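Local coordinates for Cry23AA1 (Bacillus thuringiensis, PDB 4RHZ), which is one half of a binary crystal toxin, binds zinc, and probably forms membrane pores as other aerolysin-type toxins do, at residues 77-89 against 213-225. Residues are numbered along the deposited sequence; the frame is centred on the assembly and turned at random.
Sequences ETHTETSAVTEGV and FKGSGFIEGAQGL. With ZN (zinc ion), chain C.
Phe-218 lays its ring across the neighbouring strand, with Ala-84 N beneath one face. Its CG sits between the backbone N and the carbonyl carbon (chi1 65°), which turns the ring over strand 77-85. Two methyls meet the ring at its edge, near its plane: Thr-82 CG2 lies 3.7 Å from Phe-218 CE1, and Thr-86 CG2 is 4.0 Å from Phe-218 CD2. Glu-220 runs side by side with Thr-82 on the same face of the sheet. Thr-82 OG1 is hydrogen-bonded to Thr-127 OG1 on strand 126-142. Among the backbone bonds, Glu-220 N to Thr-82 O is nearly straight (2.8 Å, 173°).

Near the corner of the chain, Thr-86 and Glu-87 both face Ser-216, a classic beta bulge: Ser-216 O accepts from Thr-86 N (2.7 Å) and Glu-87 N (2.9 Å), on the same face of its carbonyl plane. Ser-216 OG and Thr-86 OG1 share a hydrogen bond of 3.1 Å. Beyond the turn, Val-89 CB stands over the centre of the Phe-213 ring, 3.8 Å from its centroid, a CH-pi contact.

At the other end, Gln-223 CB covers one face of the His-79 imidazole. His-79 NE2 binds the zinc ion at 2.1 Å, and Glu-130 and His-132 complete the protein ligands. The whole is a bulged antiparallel strand pair, part of the long, strand-rich body of an aerolysin-family toxin.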
# COMPACT_ATOMS: atom_id res chain seq x y z
N GLU A 77 -13.44 -7.55 5.88
CA GLU A 77 -12.51 -6.41 5.91
C GLU A 77 -13.28 -5.17 5.46
O GLU A 77 -14.15 -5.22 4.57
CB GLU A 77 -11.34 -6.61 4.95
CG GLU A 77 -11.72 -6.52 3.41
CD GLU A 77 -10.49 -6.18 2.53
OE1 GLU A 77 -9.36 -6.55 2.97
OE2 GLU A 77 -10.65 -5.56 1.44
N THR A 78 -12.99 -4.07 6.11
CA THR A 78 -13.61 -2.83 5.71
C THR A 78 -12.49 -2.08 5.10
O THR A 78 -11.45 -1.94 5.72
CB THR A 78 -14.28 -2.06 6.87
OG1 THR A 78 -15.50 -2.74 7.24
CG2 THR A 78 -14.68 -0.61 6.40
N HIS A 79 -12.69 -1.66 3.87
CA HIS A 79 -11.62 -0.92 3.27
C HIS A 79 -11.93 0.32 2.32
O HIS A 79 -13.01 0.41 1.68
CB HIS A 79 -10.80 -1.91 2.58
CG HIS A 79 -11.17 -2.01 1.15
ND1 HIS A 79 -10.71 -1.10 0.22
CD2 HIS A 79 -11.91 -2.91 0.48
CE1 HIS A 79 -11.17 -1.43 -0.98
NE2 HIS A 79 -11.92 -2.52 -0.84
N THR A 80 -10.91 1.19 2.19
CA THR A 80 -11.04 2.58 1.69
C THR A 80 -10.28 2.92 0.37
O THR A 80 -9.15 2.47 0.16
CB THR A 80 -10.63 3.54 2.85
OG1 THR A 80 -11.49 3.35 3.96
CG2 THR A 80 -10.78 5.00 2.49
N GLU A 81 -10.90 3.73 -0.50
CA GLU A 81 -10.22 4.42 -1.64
C GLU A 81 -10.60 5.90 -1.66
O GLU A 81 -11.77 6.30 -1.41
CB GLU A 81 -10.59 3.81 -2.97
CG GLU A 81 -10.40 2.34 -2.99
CD GLU A 81 -10.86 1.64 -4.25
OE1 GLU A 81 -11.60 2.20 -5.10
OE2 GLU A 81 -10.45 0.47 -4.40
N THR A 82 -9.60 6.71 -1.99
CA THR A 82 -9.68 8.12 -1.93
C THR A 82 -8.91 8.69 -3.12
O THR A 82 -7.78 8.23 -3.47
CB THR A 82 -9.16 8.59 -0.65
OG1 THR A 82 -10.01 8.08 0.35
CG2 THR A 82 -9.16 10.17 -0.51
N SER A 83 -9.56 9.65 -3.79
CA SER A 83 -8.92 10.49 -4.77
C SER A 83 -9.37 11.97 -4.69
O SER A 83 -10.38 12.30 -4.03
CB SER A 83 -9.09 9.89 -6.14
OG SER A 83 -10.43 10.03 -6.54
N ALA A 84 -8.53 12.86 -5.24
CA ALA A 84 -8.82 14.32 -5.36
C ALA A 84 -7.84 14.96 -6.37
O ALA A 84 -6.79 14.36 -6.69
CB ALA A 84 -8.71 15.01 -4.03
N VAL A 85 -8.21 16.11 -6.91
CA VAL A 85 -7.33 16.98 -7.65
C VAL A 85 -6.88 17.95 -6.57
O VAL A 85 -7.67 18.40 -5.77
CB VAL A 85 -8.14 17.73 -8.73
CG1 VAL A 85 -7.34 18.98 -9.35
CG2 VAL A 85 -8.66 16.77 -9.82
N THR A 86 -5.59 18.24 -6.50
CA THR A 86 -5.09 19.24 -5.52
C THR A 86 -4.65 20.51 -6.27
O THR A 86 -4.58 21.61 -5.68
CB THR A 86 -3.89 18.67 -4.73
OG1 THR A 86 -2.99 18.06 -5.67
CG2 THR A 86 -4.36 17.55 -3.80
N GLU A 87 -4.38 20.38 -7.55
CA GLU A 87 -4.07 21.59 -8.34
C GLU A 87 -4.77 21.48 -9.63
O GLU A 87 -4.42 20.61 -10.43
CB GLU A 87 -2.57 21.71 -8.60
CG GLU A 87 -1.78 22.23 -7.36
CD GLU A 87 -0.32 22.41 -7.71
OE1 GLU A 87 0.34 21.41 -8.08
OE2 GLU A 87 0.15 23.57 -7.71
N GLY A 88 -5.79 22.32 -9.83
CA GLY A 88 -6.66 22.14 -10.97
C GLY A 88 -6.93 23.44 -11.73
O GLY A 88 -6.27 24.46 -11.50
N VAL A 89 -7.94 23.38 -12.61
CA VAL A 89 -8.25 24.42 -13.58
C VAL A 89 -9.76 24.43 -13.85
O VAL A 89 -10.41 23.37 -13.94
CB VAL A 89 -7.37 24.27 -14.86
CG1 VAL A 89 -7.73 22.99 -15.70
CG2 VAL A 89 -7.32 25.58 -15.72
N PHE A 213 -1.90 22.65 -19.58
CA PHE A 213 -2.10 22.73 -18.10
C PHE A 213 -1.51 21.50 -17.40
O PHE A 213 -1.86 20.38 -17.73
CB PHE A 213 -3.57 22.91 -17.70
CG PHE A 213 -3.77 22.84 -16.23
CD1 PHE A 213 -3.46 23.93 -15.45
CD2 PHE A 213 -4.22 21.64 -15.61
CE1 PHE A 213 -3.60 23.89 -14.09
CE2 PHE A 213 -4.38 21.57 -14.23
CZ PHE A 213 -4.07 22.67 -13.45
N LYS A 214 -0.66 21.74 -16.41
CA LYS A 214 0.00 20.70 -15.63
C LYS A 214 -0.33 20.88 -14.18
O LYS A 214 0.30 21.69 -13.48
CB LYS A 214 1.51 20.78 -15.79
CG LYS A 214 2.24 19.69 -14.91
CD LYS A 214 3.44 19.10 -15.59
CE LYS A 214 4.06 17.98 -14.70
NZ LYS A 214 4.94 17.04 -15.51
N GLY A 215 -1.36 20.18 -13.73
CA GLY A 215 -1.71 20.24 -12.31
C GLY A 215 -1.47 18.91 -11.60
O GLY A 215 -0.71 18.05 -12.08
N SER A 216 -2.14 18.69 -10.49
CA SER A 216 -1.87 17.47 -9.77
C SER A 216 -3.00 16.96 -8.87
O SER A 216 -4.01 17.67 -8.58
CB SER A 216 -0.56 17.65 -8.98
OG SER A 216 -0.86 18.47 -7.89
N GLY A 217 -2.81 15.73 -8.41
CA GLY A 217 -3.73 15.13 -7.41
C GLY A 217 -3.19 13.83 -6.86
O GLY A 217 -1.97 13.58 -6.88
N PHE A 218 -4.08 12.97 -6.39
CA PHE A 218 -3.60 11.67 -5.88
C PHE A 218 -4.63 10.54 -6.04
O PHE A 218 -5.80 10.80 -6.28
CB PHE A 218 -3.13 11.83 -4.44
CG PHE A 218 -4.23 12.19 -3.49
CD1 PHE A 218 -4.97 11.19 -2.86
CD2 PHE A 218 -4.52 13.55 -3.21
CE1 PHE A 218 -6.00 11.53 -1.97
CE2 PHE A 218 -5.54 13.91 -2.33
CZ PHE A 218 -6.31 12.90 -1.71
N ILE A 219 -4.18 9.28 -5.90
CA ILE A 219 -5.10 8.13 -5.71
C ILE A 219 -4.48 7.35 -4.54
O ILE A 219 -3.28 7.07 -4.54
CB ILE A 219 -5.18 7.35 -7.04
CG1 ILE A 219 -6.05 6.10 -6.96
CG2 ILE A 219 -3.78 6.90 -7.55
CD1 ILE A 219 -7.41 6.40 -6.59
N GLU A 220 -5.24 7.12 -3.47
CA GLU A 220 -4.74 6.42 -2.36
C GLU A 220 -5.77 5.37 -1.88
O GLU A 220 -6.98 5.47 -2.19
CB GLU A 220 -4.32 7.35 -1.23
CG GLU A 220 -5.47 7.83 -0.45
CD GLU A 220 -5.06 8.62 0.81
OE1 GLU A 220 -3.99 8.34 1.42
OE2 GLU A 220 -5.84 9.52 1.21
N GLY A 221 -5.30 4.37 -1.12
CA GLY A 221 -6.14 3.16 -0.79
C GLY A 221 -5.41 2.15 0.14
O GLY A 221 -4.19 2.23 0.32
N ALA A 222 -6.17 1.20 0.69
CA ALA A 222 -5.64 0.15 1.52
C ALA A 222 -6.66 -0.95 1.34
O ALA A 222 -7.84 -0.71 1.58
CB ALA A 222 -5.59 0.59 3.01
N GLN A 223 -6.24 -2.13 0.90
CA GLN A 223 -7.20 -3.26 0.85
C GLN A 223 -6.50 -4.58 1.07
O GLN A 223 -5.28 -4.71 0.87
CB GLN A 223 -7.93 -3.35 -0.51
CG GLN A 223 -6.97 -3.43 -1.59
CD GLN A 223 -7.61 -3.73 -2.93
OE1 GLN A 223 -7.76 -2.81 -3.77
NE2 GLN A 223 -7.98 -5.03 -3.17
N GLY A 224 -7.33 -5.58 1.35
CA GLY A 224 -6.86 -6.96 1.30
C GLY A 224 -6.55 -7.26 -0.13
O GLY A 224 -7.36 -6.96 -1.04
N LEU A 225 -5.41 -7.88 -0.35
CA LEU A 225 -5.12 -8.29 -1.70
C LEU A 225 -5.40 -9.74 -1.98
O LEU A 225 -5.74 -10.08 -3.12
CB LEU A 225 -3.67 -8.04 -2.03
CG LEU A 225 -3.11 -6.65 -1.79
CD1 LEU A 225 -1.58 -6.80 -1.88
CD2 LEU A 225 -3.64 -5.66 -2.91
ZN ZN C . -12.99 -3.17 -2.48